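Local coordinates for protein putative glutathionylspermidine synthase (Methylobacillus flagellatus, PDB 3N6X) that probably acts as an ATP-dependent ligase of the circularly permuted ATP-grasp type 2 family, perhaps related in chemistry to glutathionylspermidine synthase, at residues Thr7-Glu12 against Pro424-Leu429; Gln406-Leu411 against Gly454-Asn459; Asp11-Gln16 against Asp73-Ile78; Asp148-Gly153 against Tyr158-Asn163; Tyr347-Ala352 against Leu365-Val370. One frame throughout, in Å; residues are numbered along the deposited sequence.

Contact 1 (Thr7-Glu12 against Pro424-Leu429); sequences TKPFDE and PRHVDL
The backbone from P9 to E12 runs at 81° to the strand from P424 to V427, and the two chains come nearest where the CA atoms of D11 and P424 are 6.8 Å apart. Three side-chain pairs meet at the corner. P9 puts the CG corner of its ring against the edge of the H426 imidazole, near the ring plane, with P9 CG 4.1 Å from H426 CE1. The imidazole leans this way because CG stands anti to the carbonyl carbon (chi1 -63°), and its ND1 makes a weak hydrogen bond with L411 O. D11 crosses the P424 ring at about a right angle, and D11 OD1 lies 3.3 Å from P424 CB. That carboxylate is busy elsewhere: OD1 is hydrogen-bonded with T413 OG1, and OD2 is taken up within its own loop, by F14 among others. E12 reaches farther along the strand, to 4.4 Å between E12 OE2 and V427 CG2, a loose apolar flank for an oxygen that S412 also holds. On the strand itself, R425 folds back to donate from R425 NH1 to P424 O at 2.8 Å, from above the carbonyl plane. Segment 7-12 also shares backbone hydrogen bonds with T413, through F10 and E12; T413 belongs to strand 413-418, an antiparallel neighbour of 423-435. The contact thus lays an irregular N-terminal segment across the start of a long strand in the nine-stranded mixed sheet of a protein assigned to the circularly permuted ATP-grasp type 2 family.

Contact 2 (Gln406-Leu411 against Gly454-Asn459); sequences QPTLAL and GSLVVN
L411 and L456 meet through first torsions of different kind: chi1 of L411 (-172°) turns CG away from the amide nitrogen, whereas that of L456 (-62°) sets CG opposite the carbonyl carbon. The two leucines slide past each other in opposite directions, and one methyl does most of the touching. L456 CD2 sits 3.8 Å from L411 CB, and the same L456 CD2 is 3.8 Å from L411 CD2, so it bears on the root and on one branch of its partner. The second branch of L456 points to T408, but only at the limit of contact, 4.5 Å between L456 CD1 and T408 CG2. Both segments are loops over most of their length, one leaving strand 403-407 and the other linking strands 446-450 and 464-471, so the leucine pair bridges the four-stranded antiparallel sheet and the large mixed sheet of the fold. Local turns flank the pair: A410 is the centre of an inverse gamma turn, with a weak bond from L411 N to L409 O, just before L411. On the other side S455 OG accepts from V457 N at 3.1 Å, an ST turn that spans L456. Around the pair, L456 also packs on H426, M378 and V380, while L411 CD1 reaches V150 CB at 3.5 Å on the hairpin strand 144-151.

Contact 3 (Asp11-Gln16 against Asp73-Ile78); sequences DEMFLQ and DVVPRI
E12 and R77 join the N-terminal loop to strand 77-79 of the large mixed sheet by a buried salt bridge. From CB, which points toward the strand, the E12 chain bends at chi2 (-72°) and runs at a slant across the arginine. E12 CG comes 3.7 Å from R77 NE, and E12 CD then lies 3.2 Å from that same R77 NE. At the tip E12 OE2 takes the salt bridge, 3.0 Å to R77 NH2, alongside its hydrogen bond with S412 OG. OE1 meets R151 NH1 in a second salt bridge, so two arginines probably stabilise the buried carboxylate as the anion. Carboxylate and guanidinium planes stand 48° apart, a tilted pairing rather than a flat two-pronged one. Beside it, selenomethionine M13 turns its CE to V75 CG1 at 4.1 Å while its CG lies over the centre of one face of the F14 ring. D11 OD2 accepts from M13 N, an Asx turn, and from F14 N, which extends it to an Asx motif. One water closes the polar end: it donates to E12 OE1 at 2.7 Å and to I78 O at 2.6 Å, and lies in plane at the guanidinium edge, a weak 3.4 Å from R77 NE.

Contact 4 (Asp148-Gly153 against Tyr158-Asn163); sequences DLVRTG and YVLEDN
Strands 144-151 and 157-163 form a beta hairpin in the large mixed sheet, and V150 faces Y158 across it as an antiparallel hydrogen-bonded pair. Here V150 N donates to Y158 O at 3.0 Å and Y158 N returns a bond to V150 O, both in the carbonyl plane of the acceptor. L149 and V159 make the next, non-hydrogen-bonded pair, with L149 CD2 only 3.5 Å from V159 CG2 on the opposite face. Further on, D148 O accepts from L160 N at 2.7 Å while D148 N donates to E161 O. Two residues thus stand opposite D148, consistent with a beta bulge, and L160 tilts its CD1 to within 3.7 Å of V150 CG1. The D148 carboxylate, with CG anti to the carbonyl carbon (chi1 -64°), is met by N163: ND2 donates almost straight (171°) to D148 OD2 at 3.0 Å, from above the carboxylate plane but within its own amide plane. E161 OE1 approaches D148 OD2 to 3.8 Å, a like-charge proximity that the salt bridge from D148 OD1 to R430 probably eases. At the turn end T152 OG1 lies in the plane of the Y158 ring, at its edge, 3.2 Å from Y158 CE2. E161 also binds a glycerol and N163 lies near a sulfate, both probably from the crystallisation liquor, though they may mark a pocket. Such a two-stranded antiparallel hairpin, flanked by strands 423-435 and 342-343, forms part of the sheet framework of this ATP-grasp-related protein.

Contact 5 (Tyr347-Ala352 against Leu365-Val370); sequences YQLSKA and LVVKEV
Y347 and L365 touch through Y347 CE2 and L365 CD2 at 4.2 Å, the closer of two apolar pairs that join strand 347-348 to strand 365-369. In the second, L349 CD2 approaches V367 CG1 to 4.4 Å. Strand 403-407 runs between the two strands in the four-stranded antiparallel sheet, so the CA atoms of Y347 and V367 stay 9.1 Å apart and the side chains meet over the middle strand. This is the better buried side: L349 also lies on L355 and V358 of helix 352-360, V367 shares I396 of helix 386-398 with it, and the Y347 ring stacks with that of Y357. The far end is looser. Q348 to K351 form a type I turn, closed by K351 N to Q348 O at 2.8 Å, and S350 there is exposed. K351 then stands at the N-cap of helix 352-360, and its NZ bonds the partly exposed lysine to Q348 OE1 of its own turn, also at 2.8 Å. Across the contact itself the chemistry is wholly apolar, which suggests that burial of apolar surface beneath these two helices contributes most here, while strand 403-407 supplies the backbone bonding.

Overall arrangement
Contacts 1, 3 and 4 gather on the large mixed sheet, contact 5 belongs to the four-stranded antiparallel sheet, and contact 2 bridges the two. Contacts 1 and 3 share D11 and E12, their centres about 8 Å apart; contact 4 lies about 13 Å from contact 1, its strand 144-151 neighbouring strand 423-435. Contacts 3 and 5 are the farthest apart, about 31 Å between centres. Along the chain contact 3 closes first, then 4, then 5, before 2 opens; 4 and 5 are nested inside contact 1, and the segments of contacts 1 and 2 alternate. The N-terminal segment is thus joined to strands from late in the chain, within the large sheet of a probable ATP-grasp-type protein.

Contact 1 (Thr7-Glu12 against Pro424-Leu429)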
# COMPACT_ATOMS: atom_id res chain seq x y z
N THR A 7 17.63 -13.26 22.76
CA THR A 7 16.64 -13.24 21.69
C THR A 7 16.27 -11.79 21.31
O THR A 7 15.58 -11.10 22.08
CB THR A 7 15.42 -14.09 22.05
N LYS A 8 16.76 -11.33 20.15
CA LYS A 8 16.51 -9.97 19.64
C LYS A 8 15.83 -10.04 18.26
O LYS A 8 15.99 -11.05 17.56
CB LYS A 8 17.84 -9.19 19.54
N PRO A 9 15.07 -8.98 17.82
CA PRO A 9 14.44 -9.05 16.49
C PRO A 9 15.47 -9.08 15.35
O PRO A 9 16.51 -8.42 15.44
CB PRO A 9 13.57 -7.78 16.43
CG PRO A 9 13.50 -7.28 17.84
CD PRO A 9 14.76 -7.71 18.50
N PHE A 10 15.18 -9.89 14.29
CA PHE A 10 16.04 -10.04 13.10
C PHE A 10 16.43 -8.68 12.51
O PHE A 10 15.56 -7.86 12.23
CB PHE A 10 15.33 -10.90 12.02
CG PHE A 10 16.01 -10.93 10.67
CD1 PHE A 10 15.68 -10.00 9.69
CD2 PHE A 10 16.95 -11.90 10.37
CE1 PHE A 10 16.31 -10.02 8.44
CE2 PHE A 10 17.58 -11.93 9.11
CZ PHE A 10 17.25 -10.99 8.16
N ASP A 11 17.75 -8.44 12.33
CA ASP A 11 18.24 -7.19 11.73
C ASP A 11 18.63 -7.41 10.27
O ASP A 11 19.20 -8.45 9.93
CB ASP A 11 19.41 -6.59 12.53
CG ASP A 11 19.78 -5.18 12.09
OD1 ASP A 11 19.11 -4.23 12.54
OD2 ASP A 11 20.71 -5.03 11.27
N GLU A 12 18.30 -6.43 9.40
CA GLU A 12 18.59 -6.50 7.97
C GLU A 12 20.10 -6.50 7.69
O GLU A 12 20.54 -7.13 6.74
CB GLU A 12 17.91 -5.33 7.20
CG GLU A 12 16.40 -5.20 7.41
CD GLU A 12 15.50 -6.26 6.77
OE1 GLU A 12 15.96 -6.97 5.84
OE2 GLU A 12 14.30 -6.31 7.14
N PRO A 424 19.43 -0.50 15.48
CA PRO A 424 18.32 -1.17 14.79
C PRO A 424 16.97 -0.50 15.08
O PRO A 424 16.69 -0.16 16.23
CB PRO A 424 18.36 -2.60 15.35
CG PRO A 424 19.72 -2.76 15.93
CD PRO A 424 20.07 -1.41 16.46
N ARG A 425 16.16 -0.28 14.02
CA ARG A 425 14.81 0.29 14.12
C ARG A 425 13.82 -0.51 13.27
O ARG A 425 14.20 -1.05 12.24
CB ARG A 425 14.79 1.78 13.76
CG ARG A 425 15.48 2.68 14.80
CD ARG A 425 14.78 2.65 16.14
NE ARG A 425 15.37 3.59 17.10
CZ ARG A 425 16.35 3.28 17.95
NH1 ARG A 425 16.91 2.07 17.92
NH2 ARG A 425 16.81 4.18 18.81
N HIS A 426 12.57 -0.60 13.73
CA HIS A 426 11.53 -1.38 13.05
C HIS A 426 11.08 -0.76 11.73
O HIS A 426 10.86 0.45 11.65
CB HIS A 426 10.34 -1.64 13.99
CG HIS A 426 10.70 -2.46 15.20
ND1 HIS A 426 11.10 -3.79 15.09
CD2 HIS A 426 10.71 -2.11 16.51
CE1 HIS A 426 11.35 -4.19 16.32
NE2 HIS A 426 11.12 -3.22 17.21
N VAL A 427 10.96 -1.60 10.69
CA VAL A 427 10.53 -1.16 9.35
C VAL A 427 9.39 -2.02 8.81
O VAL A 427 9.27 -3.20 9.17
CB VAL A 427 11.71 -1.16 8.32
CG1 VAL A 427 12.68 -0.02 8.59
CG2 VAL A 427 12.43 -2.51 8.29
N ASP A 428 8.65 -1.47 7.85
CA ASP A 428 7.70 -2.24 7.07
C ASP A 428 7.87 -1.89 5.58
O ASP A 428 8.57 -0.92 5.25
CB ASP A 428 6.25 -2.10 7.59
CG ASP A 428 5.49 -0.87 7.15
OD1 ASP A 428 6.12 0.04 6.58
OD2 ASP A 428 4.27 -0.81 7.39
N LEU A 429 7.29 -2.70 4.69
CA LEU A 429 7.50 -2.57 3.26
C LEU A 429 6.18 -2.56 2.48
O LEU A 429 5.34 -3.45 2.66
CB LEU A 429 8.36 -3.77 2.81
CG LEU A 429 9.15 -3.61 1.52
CD1 LEU A 429 10.35 -2.67 1.73
CD2 LEU A 429 9.62 -4.95 1.00

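Contact 2 (Gln406-Leu411 against Gly454-Asn459)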
# COMPACT_ATOMS: atom_id res chain seq x y z
N GLN A 406 -3.74 -8.32 16.78
CA GLN A 406 -2.84 -9.32 16.22
C GLN A 406 -1.80 -9.68 17.27
O GLN A 406 -1.51 -8.86 18.15
CB GLN A 406 -2.14 -8.76 14.96
CG GLN A 406 -3.07 -8.60 13.75
CD GLN A 406 -2.46 -7.76 12.66
OE1 GLN A 406 -1.59 -6.91 12.91
NE2 GLN A 406 -2.95 -7.91 11.44
N PRO A 407 -1.19 -10.88 17.20
CA PRO A 407 -0.09 -11.17 18.14
C PRO A 407 1.09 -10.23 17.88
O PRO A 407 1.26 -9.77 16.75
CB PRO A 407 0.26 -12.62 17.81
CG PRO A 407 -0.16 -12.81 16.40
CD PRO A 407 -1.37 -11.97 16.22
N THR A 408 1.86 -9.89 18.93
CA THR A 408 3.03 -9.01 18.77
C THR A 408 4.13 -9.76 18.03
O THR A 408 4.62 -10.79 18.51
CB THR A 408 3.49 -8.43 20.14
OG1 THR A 408 2.38 -7.78 20.76
CG2 THR A 408 4.65 -7.43 19.99
N LEU A 409 4.42 -9.33 16.79
CA LEU A 409 5.36 -10.01 15.91
C LEU A 409 6.78 -9.51 16.12
O LEU A 409 6.99 -8.33 16.41
CB LEU A 409 4.96 -9.80 14.43
CG LEU A 409 3.63 -10.40 13.98
CD1 LEU A 409 3.20 -9.81 12.65
CD2 LEU A 409 3.71 -11.91 13.87
N ALA A 410 7.77 -10.41 15.91
CA ALA A 410 9.19 -10.06 15.99
C ALA A 410 9.60 -9.24 14.73
O ALA A 410 10.36 -9.73 13.88
CB ALA A 410 10.04 -11.33 16.10
N LEU A 411 9.05 -8.00 14.61
CA LEU A 411 9.25 -7.08 13.48
C LEU A 411 10.74 -6.84 13.22
O LEU A 411 11.46 -6.45 14.13
CB LEU A 411 8.51 -5.74 13.74
CG LEU A 411 8.46 -4.74 12.56
CD1 LEU A 411 8.14 -5.42 11.28
CD2 LEU A 411 7.46 -3.63 12.82
N GLY A 454 12.25 1.21 20.50
CA GLY A 454 11.25 0.25 20.95
C GLY A 454 9.90 0.36 20.26
O GLY A 454 9.08 -0.56 20.37
N SER A 455 9.66 1.47 19.53
CA SER A 455 8.39 1.72 18.84
C SER A 455 8.15 0.80 17.64
O SER A 455 9.09 0.43 16.93
CB SER A 455 8.31 3.18 18.39
OG SER A 455 7.08 3.46 17.74
N LEU A 456 6.87 0.45 17.41
CA LEU A 456 6.44 -0.35 16.26
C LEU A 456 5.48 0.49 15.41
O LEU A 456 4.84 -0.03 14.50
CB LEU A 456 5.76 -1.65 16.72
CG LEU A 456 6.65 -2.60 17.52
CD1 LEU A 456 5.86 -3.35 18.56
CD2 LEU A 456 7.38 -3.57 16.61
N VAL A 457 5.42 1.80 15.70
CA VAL A 457 4.58 2.74 14.98
C VAL A 457 5.38 3.36 13.81
O VAL A 457 6.06 4.39 13.98
CB VAL A 457 3.95 3.82 15.93
CG1 VAL A 457 3.03 4.78 15.16
CG2 VAL A 457 3.20 3.16 17.09
N VAL A 458 5.33 2.70 12.62
CA VAL A 458 6.01 3.18 11.41
C VAL A 458 5.25 4.36 10.81
O VAL A 458 5.77 5.06 9.93
CB VAL A 458 6.23 2.04 10.37
CG1 VAL A 458 7.14 0.96 10.93
CG2 VAL A 458 4.91 1.46 9.89
N ASN A 459 4.02 4.59 11.31
CA ASN A 459 3.15 5.67 10.88
C ASN A 459 3.76 7.04 11.22
O ASN A 459 4.21 7.27 12.35
CB ASN A 459 1.76 5.52 11.53
CG ASN A 459 1.18 4.12 11.39
OD1 ASN A 459 1.48 3.21 12.18
ND2 ASN A 459 0.36 3.91 10.36

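Contact 3 (Asp11-Gln16 against Asp73-Ile78)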
# COMPACT_ATOMS: atom_id res chain seq x y z
N ASP A 11 17.75 -8.44 12.33
CA ASP A 11 18.24 -7.19 11.73
C ASP A 11 18.63 -7.41 10.27
O ASP A 11 19.20 -8.45 9.93
CB ASP A 11 19.41 -6.59 12.53
CG ASP A 11 19.78 -5.18 12.09
OD1 ASP A 11 19.11 -4.23 12.54
OD2 ASP A 11 20.71 -5.03 11.27
N GLU A 12 18.30 -6.43 9.40
CA GLU A 12 18.59 -6.50 7.97
C GLU A 12 20.10 -6.50 7.69
O GLU A 12 20.54 -7.13 6.74
CB GLU A 12 17.91 -5.33 7.20
CG GLU A 12 16.40 -5.20 7.41
CD GLU A 12 15.50 -6.26 6.77
OE1 GLU A 12 15.96 -6.97 5.84
OE2 GLU A 12 14.30 -6.31 7.14
N MSE A 13 20.90 -5.78 8.53
CA MSE A 13 22.35 -5.65 8.34
C MSE A 13 23.18 -6.59 9.23
O MSE A 13 24.06 -7.28 8.72
CB MSE A 13 22.79 -4.18 8.54
CG MSE A 13 24.26 -3.91 8.21
SE MSE A 13 24.87 -2.11 8.71
CE MSE A 13 23.98 -1.04 7.42
N PHE A 14 22.93 -6.58 10.57
CA PHE A 14 23.73 -7.36 11.53
C PHE A 14 23.16 -8.74 11.86
O PHE A 14 22.03 -8.85 12.33
CB PHE A 14 24.00 -6.54 12.81
CG PHE A 14 24.63 -5.19 12.54
CD1 PHE A 14 25.97 -5.08 12.19
CD2 PHE A 14 23.86 -4.03 12.60
CE1 PHE A 14 26.54 -3.83 11.93
CE2 PHE A 14 24.43 -2.78 12.34
CZ PHE A 14 25.77 -2.69 12.01
N LEU A 15 23.98 -9.79 11.63
CA LEU A 15 23.64 -11.21 11.85
C LEU A 15 23.54 -11.60 13.35
O LEU A 15 23.38 -10.72 14.21
CB LEU A 15 24.66 -12.12 11.14
CG LEU A 15 24.32 -12.53 9.70
CD1 LEU A 15 25.57 -12.90 8.93
CD2 LEU A 15 23.32 -13.67 9.68
N GLN A 16 23.63 -12.94 13.65
CA GLN A 16 23.53 -13.53 15.00
C GLN A 16 24.43 -12.82 16.03
O GLN A 16 24.00 -12.59 17.17
CB GLN A 16 23.85 -15.03 14.95
N ASP A 73 15.54 8.70 6.39
CA ASP A 73 16.76 8.06 6.84
C ASP A 73 17.58 7.63 5.62
O ASP A 73 17.01 7.10 4.66
CB ASP A 73 16.46 6.86 7.74
CG ASP A 73 17.69 6.26 8.39
OD1 ASP A 73 18.26 6.92 9.30
OD2 ASP A 73 18.05 5.12 8.04
N VAL A 74 18.90 7.90 5.63
CA VAL A 74 19.78 7.64 4.48
C VAL A 74 20.31 6.21 4.39
O VAL A 74 21.02 5.89 3.43
CB VAL A 74 20.90 8.72 4.32
CG1 VAL A 74 20.31 10.12 4.19
CG2 VAL A 74 21.91 8.66 5.48
N VAL A 75 19.97 5.34 5.36
CA VAL A 75 20.38 3.94 5.28
C VAL A 75 19.32 3.16 4.50
O VAL A 75 18.17 3.09 4.94
CB VAL A 75 20.66 3.30 6.67
CG1 VAL A 75 21.32 1.93 6.51
CG2 VAL A 75 21.53 4.22 7.53
N PRO A 76 19.64 2.68 3.27
CA PRO A 76 18.61 2.02 2.47
C PRO A 76 18.21 0.65 3.02
O PRO A 76 18.99 -0.00 3.73
CB PRO A 76 19.26 1.88 1.09
CG PRO A 76 20.73 1.82 1.38
CD PRO A 76 20.94 2.72 2.56
N ARG A 77 17.01 0.22 2.68
CA ARG A 77 16.52 -1.11 2.98
C ARG A 77 16.90 -1.94 1.75
O ARG A 77 16.35 -1.74 0.68
CB ARG A 77 14.99 -1.07 3.20
CG ARG A 77 14.34 -2.41 3.34
CD ARG A 77 14.41 -2.91 4.76
NE ARG A 77 13.80 -4.23 4.90
CZ ARG A 77 12.50 -4.43 5.08
NH1 ARG A 77 11.66 -3.41 5.11
NH2 ARG A 77 12.03 -5.67 5.22
N ILE A 78 17.95 -2.77 1.87
CA ILE A 78 18.45 -3.53 0.71
C ILE A 78 17.89 -4.93 0.68
O ILE A 78 17.93 -5.62 1.69
CB ILE A 78 20.02 -3.52 0.62
CG1 ILE A 78 20.60 -2.11 0.89
CG2 ILE A 78 20.49 -4.06 -0.75
CD1 ILE A 78 22.13 -2.06 1.06
O HOH W 1 16.98 -5.14 4.08

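Contact 4 (Asp148-Gly153 against Tyr158-Asn163)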
# COMPACT_ATOMS: atom_id res chain seq x y z
N ASP A 148 1.01 -4.39 2.35
CA ASP A 148 1.87 -4.04 3.48
C ASP A 148 2.54 -5.29 4.05
O ASP A 148 1.86 -6.23 4.48
CB ASP A 148 1.10 -3.23 4.55
CG ASP A 148 0.63 -1.86 4.04
OD1 ASP A 148 1.45 -1.14 3.42
OD2 ASP A 148 -0.57 -1.53 4.25
N LEU A 149 3.88 -5.34 3.98
CA LEU A 149 4.66 -6.51 4.38
C LEU A 149 5.59 -6.22 5.53
O LEU A 149 6.17 -5.14 5.60
CB LEU A 149 5.51 -7.02 3.20
CG LEU A 149 4.75 -7.46 1.98
CD1 LEU A 149 5.65 -7.44 0.77
CD2 LEU A 149 4.17 -8.84 2.17
N VAL A 150 5.80 -7.23 6.38
CA VAL A 150 6.76 -7.17 7.49
C VAL A 150 7.63 -8.41 7.45
O VAL A 150 7.21 -9.45 6.95
CB VAL A 150 6.09 -6.96 8.88
CG1 VAL A 150 5.38 -5.61 8.95
CG2 VAL A 150 5.15 -8.11 9.24
N ARG A 151 8.86 -8.28 7.93
CA ARG A 151 9.83 -9.38 7.94
C ARG A 151 10.10 -9.83 9.38
O ARG A 151 10.17 -8.99 10.28
CB ARG A 151 11.12 -8.92 7.27
CG ARG A 151 12.05 -10.04 6.90
CD ARG A 151 13.34 -9.50 6.31
NE ARG A 151 14.17 -10.57 5.77
CZ ARG A 151 15.14 -10.38 4.88
NH1 ARG A 151 15.41 -9.16 4.43
NH2 ARG A 151 15.85 -11.41 4.43
N THR A 152 10.20 -11.14 9.62
CA THR A 152 10.52 -11.65 10.96
C THR A 152 11.82 -12.48 10.96
O THR A 152 12.44 -12.64 12.01
CB THR A 152 9.32 -12.41 11.58
OG1 THR A 152 8.89 -13.44 10.70
CG2 THR A 152 8.16 -11.48 11.93
N GLY A 153 12.21 -12.97 9.79
CA GLY A 153 13.42 -13.77 9.62
C GLY A 153 14.09 -13.58 8.27
O GLY A 153 13.76 -12.65 7.52
N TYR A 158 5.35 -11.52 6.28
CA TYR A 158 3.91 -11.53 6.57
C TYR A 158 3.19 -10.38 5.90
O TYR A 158 3.64 -9.23 6.00
CB TYR A 158 3.65 -11.47 8.08
CG TYR A 158 4.10 -12.70 8.83
CD1 TYR A 158 3.24 -13.77 9.03
CD2 TYR A 158 5.36 -12.76 9.41
CE1 TYR A 158 3.64 -14.89 9.76
CE2 TYR A 158 5.78 -13.88 10.11
CZ TYR A 158 4.91 -14.94 10.31
OH TYR A 158 5.33 -16.04 11.02
N VAL A 159 2.00 -10.64 5.31
CA VAL A 159 1.16 -9.56 4.77
C VAL A 159 0.32 -9.01 5.92
O VAL A 159 -0.49 -9.74 6.47
CB VAL A 159 0.26 -10.01 3.59
CG1 VAL A 159 -0.64 -8.87 3.12
CG2 VAL A 159 1.09 -10.56 2.43
N LEU A 160 0.53 -7.75 6.29
CA LEU A 160 -0.25 -7.13 7.37
C LEU A 160 -1.64 -6.71 6.89
O LEU A 160 -2.59 -6.74 7.67
CB LEU A 160 0.47 -5.89 7.92
CG LEU A 160 1.52 -6.09 9.01
CD1 LEU A 160 1.81 -4.79 9.69
CD2 LEU A 160 1.06 -7.07 10.05
N GLU A 161 -1.73 -6.22 5.64
CA GLU A 161 -2.95 -5.62 5.11
C GLU A 161 -2.88 -5.50 3.60
O GLU A 161 -1.79 -5.34 3.05
CB GLU A 161 -3.09 -4.19 5.72
CG GLU A 161 -4.47 -3.57 5.58
CD GLU A 161 -4.61 -2.23 6.28
OE1 GLU A 161 -3.57 -1.58 6.56
OE2 GLU A 161 -5.77 -1.82 6.55
N ASP A 162 -4.05 -5.50 2.93
CA ASP A 162 -4.15 -5.28 1.49
C ASP A 162 -4.74 -3.87 1.25
O ASP A 162 -5.53 -3.40 2.07
CB ASP A 162 -5.04 -6.37 0.84
CG ASP A 162 -4.52 -7.79 1.04
OD1 ASP A 162 -3.44 -8.11 0.49
OD2 ASP A 162 -5.21 -8.59 1.71
N ASN A 163 -4.31 -3.16 0.18
CA ASN A 163 -4.81 -1.80 -0.14
C ASN A 163 -5.27 -1.77 -1.58
O ASN A 163 -4.44 -1.67 -2.48
CB ASN A 163 -3.74 -0.74 0.12
CG ASN A 163 -3.19 -0.76 1.51
OD1 ASN A 163 -3.78 -0.20 2.45
ND2 ASN A 163 -2.05 -1.41 1.69

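Contact 5 (Tyr347-Ala352 against Leu365-Val370)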
# COMPACT_ATOMS: atom_id res chain seq x y z
N TYR A 347 -7.64 -10.85 15.04
CA TYR A 347 -8.88 -10.90 15.81
C TYR A 347 -9.74 -9.72 15.45
O TYR A 347 -9.23 -8.61 15.40
CB TYR A 347 -8.57 -10.88 17.32
CG TYR A 347 -7.72 -12.05 17.77
CD1 TYR A 347 -8.30 -13.27 18.12
CD2 TYR A 347 -6.33 -11.94 17.87
CE1 TYR A 347 -7.53 -14.33 18.58
CE2 TYR A 347 -5.55 -13.00 18.31
CZ TYR A 347 -6.15 -14.21 18.64
OH TYR A 347 -5.38 -15.29 19.01
N GLN A 348 -11.03 -9.94 15.16
CA GLN A 348 -11.95 -8.83 14.88
C GLN A 348 -12.81 -8.60 16.12
O GLN A 348 -13.66 -9.42 16.45
CB GLN A 348 -12.84 -9.13 13.65
CG GLN A 348 -12.07 -9.17 12.31
CD GLN A 348 -11.32 -10.47 12.14
OE1 GLN A 348 -11.87 -11.57 12.30
NE2 GLN A 348 -10.01 -10.38 11.92
N LEU A 349 -12.53 -7.50 16.86
CA LEU A 349 -13.21 -7.19 18.13
C LEU A 349 -14.70 -6.93 17.98
O LEU A 349 -15.42 -6.90 18.98
CB LEU A 349 -12.49 -6.07 18.91
CG LEU A 349 -11.20 -6.51 19.64
CD1 LEU A 349 -10.06 -6.75 18.67
CD2 LEU A 349 -10.79 -5.50 20.63
N SER A 350 -15.19 -6.87 16.73
CA SER A 350 -16.62 -6.82 16.43
C SER A 350 -17.27 -8.19 16.72
O SER A 350 -18.50 -8.30 16.75
CB SER A 350 -16.84 -6.46 14.96
OG SER A 350 -16.23 -7.41 14.10
N LYS A 351 -16.44 -9.25 16.90
CA LYS A 351 -16.90 -10.62 17.17
C LYS A 351 -16.72 -10.92 18.63
O LYS A 351 -15.64 -10.68 19.17
CB LYS A 351 -16.13 -11.64 16.30
CG LYS A 351 -16.34 -11.44 14.80
CD LYS A 351 -15.33 -12.21 13.96
CE LYS A 351 -15.34 -11.79 12.51
NZ LYS A 351 -14.37 -12.56 11.70
N ALA A 352 -17.78 -11.42 19.29
CA ALA A 352 -17.81 -11.69 20.73
C ALA A 352 -16.69 -12.63 21.20
O ALA A 352 -16.03 -12.34 22.20
CB ALA A 352 -19.17 -12.24 21.13
N LEU A 365 -0.82 -8.80 23.09
CA LEU A 365 -1.28 -8.48 21.74
C LEU A 365 -1.05 -7.05 21.34
O LEU A 365 -0.72 -6.21 22.18
CB LEU A 365 -2.78 -8.83 21.59
CG LEU A 365 -3.19 -10.26 21.94
CD1 LEU A 365 -4.69 -10.35 22.12
CD2 LEU A 365 -2.71 -11.25 20.89
N VAL A 366 -1.28 -6.77 20.04
CA VAL A 366 -1.22 -5.44 19.45
C VAL A 366 -2.63 -5.11 18.99
O VAL A 366 -3.20 -5.86 18.19
CB VAL A 366 -0.21 -5.36 18.27
CG1 VAL A 366 -0.33 -4.04 17.52
CG2 VAL A 366 1.22 -5.57 18.76
N VAL A 367 -3.21 -4.04 19.51
CA VAL A 367 -4.58 -3.66 19.15
C VAL A 367 -4.56 -2.38 18.36
O VAL A 367 -3.83 -1.47 18.71
CB VAL A 367 -5.52 -3.58 20.39
CG1 VAL A 367 -6.98 -3.41 19.96
CG2 VAL A 367 -5.36 -4.81 21.28
N LYS A 368 -5.30 -2.34 17.24
CA LYS A 368 -5.33 -1.17 16.36
C LYS A 368 -6.75 -0.81 16.04
O LYS A 368 -7.58 -1.71 15.88
CB LYS A 368 -4.60 -1.47 15.02
CG LYS A 368 -3.27 -2.19 15.10
CD LYS A 368 -2.93 -2.80 13.74
CE LYS A 368 -1.57 -3.43 13.71
NZ LYS A 368 -1.31 -4.09 12.41
N GLU A 369 -7.02 0.48 15.81
CA GLU A 369 -8.34 0.89 15.35
C GLU A 369 -8.44 0.79 13.84
O GLU A 369 -7.43 0.93 13.15
CB GLU A 369 -8.77 2.28 15.87
CG GLU A 369 -7.64 3.24 16.18
CD GLU A 369 -8.09 4.58 16.73
OE1 GLU A 369 -8.78 4.59 17.77
OE2 GLU A 369 -7.71 5.62 16.14
N VAL A 370 -9.63 0.48 13.32
CA VAL A 370 -9.86 0.31 11.90
C VAL A 370 -9.84 1.67 11.17
O VAL A 370 -8.91 1.94 10.42
CB VAL A 370 -11.16 -0.51 11.63
CG1 VAL A 370 -11.50 -0.55 10.14
CG2 VAL A 370 -11.04 -1.93 12.20